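Local coordinates for protein annexin A8 (Homo sapiens, PDB 1W3W) that binds phospholipids in a calcium-dependent way and acts as an anticoagulant, indirectly inhibiting the thromboplastin-specific complex of the blood coagulation cascade, at residues T196-L205 and E235-M244; K301-E309 and L319-P327. All coordinates share one frame; numbering follows the deposited sequence.

Contact 1 (196-205 with 235-244) and contact 2 (301-309 with 319-327) sit in the third and fourth annexin repeats, on opposite sides of the chain's centre and one after the other in sequence. Their centres are 35 Å apart and their nearest atoms about 17 Å, without touching. Contact 1 joins two helices running roughly the same way and meets largely through a methionine knob, with no hydrogen bond across it; contact 2 joins antiparallel helices and adds a carboxylate and water grip at one end. Contact 2 is the one near a bound metal: the Ile307 side chain is about 10 Å from the calcium ion held by Met266, Gly268, Gly270 and Asp310. Contact 1 lies away from that site.

Contact 1 of 2, residues T196-L205 and E235-M244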
loop_
_atom_site.group_PDB
_atom_site.type_symbol
_atom_site.label_atom_id
_atom_site.label_comp_id
_atom_site.label_asym_id
_atom_site.label_seq_id
_atom_site.Cartn_x
_atom_site.Cartn_y
_atom_site.Cartn_z
ATOM N N THR A 196 25.087 -2.540 -16.131
ATOM C CA THR A 196 24.470 -1.293 -15.670
ATOM C C THR A 196 24.924 -0.974 -14.240
ATOM O O THR A 196 25.037 -1.873 -13.405
ATOM C CB THR A 196 22.918 -1.398 -15.704
ATOM O OG1 THR A 196 22.457 -1.597 -17.047
ATOM C CG2 THR A 196 22.258 -0.079 -15.278
ATOM N N ASP A 197 25.194 0.302 -13.975
ATOM C CA ASP A 197 25.581 0.762 -12.643
ATOM C C ASP A 197 24.319 1.011 -11.824
ATOM O O ASP A 197 23.836 2.146 -11.710
ATOM C CB ASP A 197 26.436 2.028 -12.729
ATOM C CG ASP A 197 27.087 2.389 -11.407
ATOM O OD1 ASP A 197 26.649 1.884 -10.344
ATOM O OD2 ASP A 197 28.049 3.179 -11.336
ATOM N N GLU A 198 23.810 -0.073 -11.245
ATOM C CA GLU A 198 22.524 -0.065 -10.553
ATOM C C GLU A 198 22.547 0.905 -9.371
ATOM O O GLU A 198 21.553 1.569 -9.108
ATOM C CB GLU A 198 22.129 -1.475 -10.067
ATOM C CG GLU A 198 22.401 -2.642 -11.024
ATOM C CD GLU A 198 21.363 -2.785 -12.119
ATOM O OE1 GLU A 198 20.914 -1.748 -12.661
ATOM O OE2 GLU A 198 21.002 -3.942 -12.446
ATOM N N MET A 199 23.682 0.994 -8.678
ATOM C CA MET A 199 23.798 1.842 -7.484
ATOM C C MET A 199 23.578 3.321 -7.767
ATOM O O MET A 199 23.133 4.053 -6.892
ATOM C CB MET A 199 25.160 1.658 -6.801
ATOM C CG MET A 199 25.234 0.461 -5.862
ATOM S SD MET A 199 23.880 0.365 -4.634
ATOM C CE MET A 199 24.075 1.923 -3.781
ATOM N N LYS A 200 23.902 3.755 -8.982
ATOM C CA LYS A 200 23.690 5.142 -9.373
ATOM C C LYS A 200 22.199 5.440 -9.532
ATOM O O LYS A 200 21.714 6.462 -9.050
ATOM C CB LYS A 200 24.451 5.477 -10.659
ATOM C CG LYS A 200 24.813 6.950 -10.774
ATOM C CD LYS A 200 25.889 7.369 -9.751
ATOM C CE LYS A 200 25.320 8.185 -8.570
ATOM N NZ LYS A 200 26.019 9.505 -8.397
ATOM N N PHE A 201 21.486 4.541 -10.207
ATOM C CA PHE A 201 20.032 4.606 -10.263
ATOM C C PHE A 201 19.422 4.613 -8.871
ATOM O O PHE A 201 18.553 5.437 -8.574
ATOM C CB PHE A 201 19.457 3.422 -11.046
ATOM C CG PHE A 201 19.367 3.656 -12.518
ATOM C CD1 PHE A 201 18.176 4.071 -13.095
ATOM C CD2 PHE A 201 20.468 3.447 -13.333
ATOM C CE1 PHE A 201 18.086 4.285 -14.466
ATOM C CE2 PHE A 201 20.387 3.655 -14.708
ATOM C CZ PHE A 201 19.197 4.077 -15.272
ATOM N N ILE A 202 19.883 3.705 -8.013
ATOM C CA ILE A 202 19.262 3.506 -6.702
ATOM C C ILE A 202 19.402 4.745 -5.834
ATOM O O ILE A 202 18.431 5.201 -5.222
ATOM C CB ILE A 202 19.846 2.256 -5.990
ATOM C CG1 ILE A 202 19.368 0.988 -6.695
ATOM C CG2 ILE A 202 19.441 2.223 -4.513
ATOM C CD1 ILE A 202 20.105 -0.278 -6.255
ATOM N N THR A 203 20.605 5.304 -5.804
ATOM C CA THR A 203 20.893 6.453 -4.961
ATOM C C THR A 203 20.075 7.678 -5.347
ATOM O O THR A 203 19.515 8.350 -4.489
ATOM C CB THR A 203 22.399 6.800 -5.023
ATOM O OG1 THR A 203 23.157 5.692 -4.527
ATOM C CG2 THR A 203 22.734 7.937 -4.063
ATOM N N ILE A 204 20.024 7.978 -6.633
ATOM C CA ILE A 204 19.277 9.137 -7.099
ATOM C C ILE A 204 17.760 8.933 -6.899
ATOM O O ILE A 204 17.067 9.825 -6.399
ATOM C CB ILE A 204 19.642 9.436 -8.574
ATOM C CG1 ILE A 204 21.061 10.019 -8.635
ATOM C CG2 ILE A 204 18.640 10.379 -9.221
ATOM C CD1 ILE A 204 21.730 9.890 -9.988
ATOM N N LEU A 205 17.254 7.764 -7.280
ATOM C CA LEU A 205 15.828 7.462 -7.135
ATOM C C LEU A 205 15.378 7.446 -5.662
ATOM O O LEU A 205 14.254 7.807 -5.370
ATOM C CB LEU A 205 15.472 6.128 -7.827
ATOM C CG LEU A 205 14.770 6.129 -9.195
ATOM C CD1 LEU A 205 15.071 7.308 -10.102
ATOM C CD2 LEU A 205 15.078 4.816 -9.913
ATOM N N GLU A 235 17.193 -1.950 -18.947
ATOM C CA GLU A 235 18.454 -2.083 -18.192
ATOM C C GLU A 235 18.386 -2.969 -16.946
ATOM O O GLU A 235 19.423 -3.357 -16.409
ATOM C CB GLU A 235 18.971 -0.706 -17.771
ATOM C CG GLU A 235 19.549 0.094 -18.925
ATOM C CD GLU A 235 19.592 1.587 -18.655
ATOM O OE1 GLU A 235 19.543 1.990 -17.473
ATOM O OE2 GLU A 235 19.684 2.364 -19.633
ATOM N N THR A 236 17.182 -3.277 -16.473
ATOM C CA THR A 236 17.034 -4.082 -15.260
ATOM C C THR A 236 15.973 -5.148 -15.462
ATOM O O THR A 236 15.229 -5.134 -16.442
ATOM C CB THR A 236 16.659 -3.194 -14.041
ATOM O OG1 THR A 236 15.392 -2.559 -14.271
ATOM C CG2 THR A 236 17.629 -2.032 -13.877
ATOM N N HIS A 237 15.911 -6.073 -14.516
ATOM C CA HIS A 237 14.895 -7.125 -14.525
ATOM C C HIS A 237 14.447 -7.500 -13.112
ATOM O O HIS A 237 15.071 -7.116 -12.120
ATOM C CB HIS A 237 15.427 -8.371 -15.253
ATOM C CG HIS A 237 16.703 -8.908 -14.677
ATOM N ND1 HIS A 237 17.917 -8.276 -14.843
ATOM C CD2 HIS A 237 16.951 -10.013 -13.931
ATOM C CE1 HIS A 237 18.859 -8.966 -14.218
ATOM N NE2 HIS A 237 18.298 -10.024 -13.656
ATOM N N GLY A 238 13.351 -8.244 -13.042
ATOM C CA GLY A 238 12.897 -8.853 -11.804
ATOM C C GLY A 238 12.411 -7.859 -10.763
ATOM O O GLY A 238 11.772 -6.857 -11.081
ATOM N N SER A 239 12.728 -8.152 -9.510
ATOM C CA SER A 239 12.288 -7.339 -8.386
ATOM C C SER A 239 12.893 -5.941 -8.388
ATOM O O SER A 239 12.214 -4.988 -8.031
ATOM C CB SER A 239 12.606 -8.042 -7.070
ATOM O OG SER A 239 11.609 -9.014 -6.822
ATOM N N LEU A 240 14.164 -5.825 -8.772
ATOM C CA LEU A 240 14.811 -4.517 -8.846
ATOM C C LEU A 240 14.075 -3.603 -9.842
ATOM O O LEU A 240 13.823 -2.446 -9.543
ATOM C CB LEU A 240 16.301 -4.637 -9.214
ATOM C CG LEU A 240 17.071 -3.303 -9.232
ATOM C CD1 LEU A 240 17.113 -2.688 -7.835
ATOM C CD2 LEU A 240 18.486 -3.470 -9.782
ATOM N N GLU A 241 13.715 -4.145 -11.001
ATOM C CA GLU A 241 12.925 -3.422 -11.999
ATOM C C GLU A 241 11.583 -2.944 -11.432
ATOM O O GLU A 241 11.213 -1.770 -11.591
ATOM C CB GLU A 241 12.675 -4.299 -13.241
ATOM C CG GLU A 241 11.935 -3.581 -14.377
ATOM C CD GLU A 241 11.444 -4.504 -15.487
ATOM O OE1 GLU A 241 11.814 -5.693 -15.496
ATOM O OE2 GLU A 241 10.668 -4.041 -16.357
ATOM N N GLU A 242 10.867 -3.857 -10.775
ATOM C CA GLU A 242 9.578 -3.551 -10.145
ATOM C C GLU A 242 9.719 -2.399 -9.162
ATOM O O GLU A 242 8.913 -1.466 -9.172
ATOM C CB GLU A 242 9.012 -4.791 -9.427
ATOM C CG GLU A 242 7.555 -4.672 -8.968
ATOM C CD GLU A 242 7.029 -5.955 -8.309
ATOM O OE1 GLU A 242 6.042 -5.897 -7.534
ATOM O OE2 GLU A 242 7.613 -7.031 -8.553
ATOM N N ALA A 243 10.760 -2.453 -8.343
ATOM C CA ALA A 243 11.012 -1.457 -7.311
ATOM C C ALA A 243 11.300 -0.084 -7.910
ATOM O O ALA A 243 10.729 0.912 -7.461
ATOM C CB ALA A 243 12.172 -1.893 -6.421
ATOM N N MET A 244 12.171 -0.034 -8.923
ATOM C CA MET A 244 12.488 1.226 -9.614
ATOM C C MET A 244 11.290 1.844 -10.314
ATOM O O MET A 244 11.024 3.030 -10.143
ATOM C CB MET A 244 13.638 1.042 -10.613
ATOM C CG MET A 244 14.973 0.970 -9.927
ATOM S SD MET A 244 16.391 0.802 -11.020
ATOM C CE MET A 244 17.590 0.772 -9.789
#
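Glu235 OE1 comes obliquely against the CZ and CE2 end of the Phe201 ring, 3.1 Å from CZ, with the carboxylate plane turned 76° from the ring. No hydrogen bond spans the two segments; the contact is made by van der Waals packing, centred on Met244. Near the start of 196-205, Thr196 crosses the same glutamate at about a right angle, its OG1 3.7 Å from Glu235 CB. Glu198, bent at chi2, slides past Thr236 and brings OE1 within 3.5 Å of Thr236 CG2, while OE2 rests on Leu240 CD2; OE1 is buried with no polar partner in the model. Thr236 OG1 is satisfied by Ile232 O. Segments 198-205 and 238-244 run roughly parallel within the helical bundle of the third annexin repeat, at 30° and with axes 11.7 Å apart. Met244 is the knob, set in a hole made by Glu198, Phe201, Ile202 and Leu205. Its CG stands anti to the carbonyl carbon (chi1 -77°) and the chain then runs fully extended, which carries CE to 3.5 Å from Phe201 CB and 3.6 Å from Ile202 CG1. SD makes an oblique Met-aromatic contact, 5.1 Å from the Phe201 ring centroid. Further along the helices, Leu205 and Met244 cross at about a right angle, Leu205 CD2 3.8 Å from Met244 CG. Tyr154 of helix 153-163 touches both Glu198 and Leu240.

Contact 2 of 2, residues K301-E309 and L319-P327; sequences KTLSSMIME and LLSLVGSDP
The fourth annexin repeat closes with two antiparallel helices, 303-310 and 313-323, and the C-terminal tail folds back from the second onto the first turn of the first. Asp326 makes the polar grip. Its OD1 takes two hydrogen bonds from Ser304: the backbone N, 2.9 Å away and met nearly along the C-O axis, and OG, 2.7 Å away on the anti lone pair. With an alanine in place of Asp326, Ser304 N and OG would probably be left without their shared acceptor and the tail would be held to the helix start more loosely. Placing CG anti to the backbone N (chi1 -161°) turns the carboxylate onto this helix start, while OD2 receives a water that also accepts from Leu303 N. Thr302 is the N-cap, its OG1 accepting from Ser305 N at 3.2 Å, and a second water ties that hydroxyl to Asp326 O. A third water hydrogen-bonds with Ser304 OG, Leu320 O and Gly324 O, bridging one helix's start to the other's end. Toward Ile307 the packing is apolar. The Ile307 side chain slides past those of Val323 and Leu320 in opposite directions, CD1 3.9 Å from Val323 CG2 and CG2 4.0 Å from Leu320 CD2; Met308 and Leu320 cross at about a right angle, CG of the first 3.8 Å from CD1 of the second. Ile307 also touches Met266, one of the calcium-binding residues. Segments 303-309 and 319-323, at 174°, make the antiparallel helix pair that ends the all-helical annexin repeat.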
loop_
_atom_site.group_PDB
_atom_site.type_symbol
_atom_site.label_atom_id
_atom_site.label_comp_id
_atom_site.label_asym_id
_atom_site.label_seq_id
_atom_site.Cartn_x
_atom_site.Cartn_y
_atom_site.Cartn_z
ATOM N N LYS A 301 -13.508 1.633 -17.490
ATOM C CA LYS A 301 -14.503 0.933 -16.686
ATOM C C LYS A 301 -14.270 1.261 -15.212
ATOM O O LYS A 301 -13.179 1.699 -14.841
ATOM C CB LYS A 301 -14.410 -0.572 -16.893
ATOM C CG LYS A 301 -13.012 -1.151 -16.816
ATOM C CD LYS A 301 -13.042 -2.679 -16.991
ATOM C CE LYS A 301 -12.243 -3.156 -18.204
ATOM N NZ LYS A 301 -13.113 -3.769 -19.265
ATOM N N THR A 302 -15.285 1.056 -14.378
ATOM C CA THR A 302 -15.169 1.373 -12.950
ATOM C C THR A 302 -14.449 0.276 -12.151
ATOM O O THR A 302 -14.441 -0.888 -12.532
ATOM C CB THR A 302 -16.536 1.616 -12.333
ATOM O OG1 THR A 302 -17.300 0.407 -12.369
ATOM C CG2 THR A 302 -17.358 2.645 -13.149
ATOM N N LEU A 303 -13.852 0.679 -11.033
ATOM C CA LEU A 303 -13.250 -0.232 -10.079
ATOM C C LEU A 303 -14.264 -1.302 -9.624
ATOM O O LEU A 303 -13.960 -2.490 -9.588
ATOM C CB LEU A 303 -12.763 0.571 -8.864
ATOM C CG LEU A 303 -12.135 -0.223 -7.722
ATOM C CD1 LEU A 303 -10.977 -1.040 -8.212
ATOM C CD2 LEU A 303 -11.693 0.743 -6.626
ATOM N N SER A 304 -15.470 -0.857 -9.298
ATOM C CA SER A 304 -16.544 -1.744 -8.832
ATOM C C SER A 304 -16.921 -2.829 -9.839
ATOM O O SER A 304 -17.198 -3.953 -9.449
ATOM C CB SER A 304 -17.778 -0.923 -8.471
ATOM O OG SER A 304 -17.474 -0.087 -7.376
ATOM N N SER A 305 -16.893 -2.513 -11.134
ATOM C CA SER A 305 -17.259 -3.494 -12.154
ATOM C C SER A 305 -16.259 -4.649 -12.174
ATOM O O SER A 305 -16.646 -5.816 -12.364
ATOM C CB SER A 305 -17.406 -2.855 -13.553
ATOM O OG SER A 305 -16.137 -2.660 -14.202
ATOM N N MET A 306 -14.983 -4.340 -11.960
ATOM C CA MET A 306 -13.981 -5.387 -11.898
ATOM C C MET A 306 -14.078 -6.189 -10.616
ATOM O O MET A 306 -13.923 -7.409 -10.628
ATOM C CB MET A 306 -12.572 -4.818 -12.107
ATOM C CG MET A 306 -12.207 -4.801 -13.567
ATOM S SD MET A 306 -10.539 -4.343 -13.859
ATOM C CE MET A 306 -9.769 -5.923 -13.821
ATOM N N ILE A 307 -14.359 -5.518 -9.508
ATOM C CA ILE A 307 -14.595 -6.214 -8.252
ATOM C C ILE A 307 -15.792 -7.183 -8.379
ATOM O O ILE A 307 -15.723 -8.315 -7.921
ATOM C CB ILE A 307 -14.808 -5.206 -7.095
ATOM C CG1 ILE A 307 -13.486 -4.504 -6.750
ATOM C CG2 ILE A 307 -15.347 -5.920 -5.882
ATOM C CD1 ILE A 307 -13.641 -3.303 -5.841
ATOM N N MET A 308 -16.876 -6.743 -9.006
ATOM C CA MET A 308 -18.059 -7.599 -9.218
ATOM C C MET A 308 -17.759 -8.838 -10.067
ATOM O O MET A 308 -18.279 -9.931 -9.809
ATOM C CB MET A 308 -19.184 -6.796 -9.866
ATOM C CG MET A 308 -19.752 -5.769 -8.923
ATOM S SD MET A 308 -21.199 -4.907 -9.526
ATOM C CE MET A 308 -22.355 -6.184 -9.431
ATOM N N GLU A 309 -16.892 -8.668 -11.054
ATOM C CA GLU A 309 -16.503 -9.752 -11.947
ATOM C C GLU A 309 -15.596 -10.766 -11.265
ATOM O O GLU A 309 -15.707 -11.959 -11.534
ATOM C CB GLU A 309 -15.805 -9.176 -13.182
ATOM C CG GLU A 309 -15.629 -10.175 -14.319
ATOM C CD GLU A 309 -14.811 -9.598 -15.459
ATOM O OE1 GLU A 309 -13.885 -10.294 -15.962
ATOM O OE2 GLU A 309 -15.093 -8.439 -15.833
ATOM N N LEU A 319 -16.494 -5.379 0.093
ATOM C CA LEU A 319 -15.612 -4.535 -0.726
ATOM C C LEU A 319 -16.399 -3.413 -1.382
ATOM O O LEU A 319 -15.961 -2.257 -1.383
ATOM C CB LEU A 319 -14.888 -5.340 -1.797
ATOM C CG LEU A 319 -13.687 -6.176 -1.356
ATOM C CD1 LEU A 319 -13.247 -7.053 -2.481
ATOM C CD2 LEU A 319 -12.543 -5.294 -0.916
ATOM N N LEU A 320 -17.570 -3.747 -1.923
ATOM C CA LEU A 320 -18.397 -2.757 -2.607
ATOM C C LEU A 320 -18.946 -1.721 -1.637
ATOM O O LEU A 320 -19.071 -0.570 -1.995
ATOM C CB LEU A 320 -19.539 -3.448 -3.386
ATOM C CG LEU A 320 -19.117 -4.313 -4.581
ATOM C CD1 LEU A 320 -20.331 -5.060 -5.189
ATOM C CD2 LEU A 320 -18.457 -3.459 -5.654
ATOM N N SER A 321 -19.250 -2.124 -0.403
ATOM C CA SER A 321 -19.724 -1.199 0.629
ATOM C C SER A 321 -18.638 -0.169 0.954
ATOM O O SER A 321 -18.923 1.019 1.093
ATOM C CB SER A 321 -20.154 -1.968 1.874
ATOM O OG SER A 321 -20.723 -1.119 2.851
ATOM N N LEU A 322 -17.386 -0.628 1.019
ATOM C CA LEU A 322 -16.234 0.237 1.279
ATOM C C LEU A 322 -15.970 1.204 0.142
ATOM O O LEU A 322 -15.723 2.379 0.364
ATOM C CB LEU A 322 -14.972 -0.612 1.457
ATOM C CG LEU A 322 -14.644 -1.104 2.850
ATOM C CD1 LEU A 322 -13.471 -2.062 2.743
ATOM C CD2 LEU A 322 -14.324 0.063 3.784
ATOM N N VAL A 323 -16.016 0.697 -1.084
ATOM C CA VAL A 323 -15.756 1.500 -2.273
ATOM C C VAL A 323 -16.827 2.580 -2.436
ATOM O O VAL A 323 -16.531 3.690 -2.853
ATOM C CB VAL A 323 -15.666 0.606 -3.536
ATOM C CG1 VAL A 323 -15.572 1.444 -4.805
ATOM C CG2 VAL A 323 -14.454 -0.328 -3.444
ATOM N N GLY A 324 -18.068 2.243 -2.105
ATOM C CA GLY A 324 -19.186 3.166 -2.216
ATOM C C GLY A 324 -19.663 3.365 -3.645
ATOM O O GLY A 324 -19.274 2.637 -4.563
ATOM N N SER A 325 -20.514 4.365 -3.836
ATOM C CA SER A 325 -21.086 4.626 -5.154
ATOM C C SER A 325 -19.985 4.812 -6.211
ATOM O O SER A 325 -19.028 5.539 -6.006
ATOM C CB SER A 325 -22.023 5.843 -5.127
ATOM O OG SER A 325 -22.705 5.943 -6.374
ATOM N N ASP A 326 -20.141 4.132 -7.341
ATOM C CA ASP A 326 -19.123 4.107 -8.373
ATOM C C ASP A 326 -19.769 4.127 -9.768
ATOM O O ASP A 326 -19.656 3.151 -10.519
ATOM C CB ASP A 326 -18.287 2.841 -8.163
ATOM C CG ASP A 326 -16.941 2.890 -8.843
ATOM O OD1 ASP A 326 -16.275 1.840 -8.836
ATOM O OD2 ASP A 326 -16.459 3.896 -9.396
ATOM N N PRO A 327 -20.456 5.222 -10.115
ATOM C CA PRO A 327 -21.135 5.304 -11.409
ATOM C C PRO A 327 -20.157 5.387 -12.575
ATOM O O PRO A 327 -19.106 6.034 -12.445
ATOM C CB PRO A 327 -21.957 6.604 -11.313
ATOM C CG PRO A 327 -21.852 7.055 -9.930
ATOM C CD PRO A 327 -20.613 6.463 -9.342
ATOM O OXT PRO A 327 -20.471 4.793 -13.608
HETATM O O HOH W 1 -19.823 0.687 -11.324
HETATM O O HOH W 2 -14.070 3.510 -10.614
HETATM O O HOH W 3 -19.190 -0.091 -5.184
#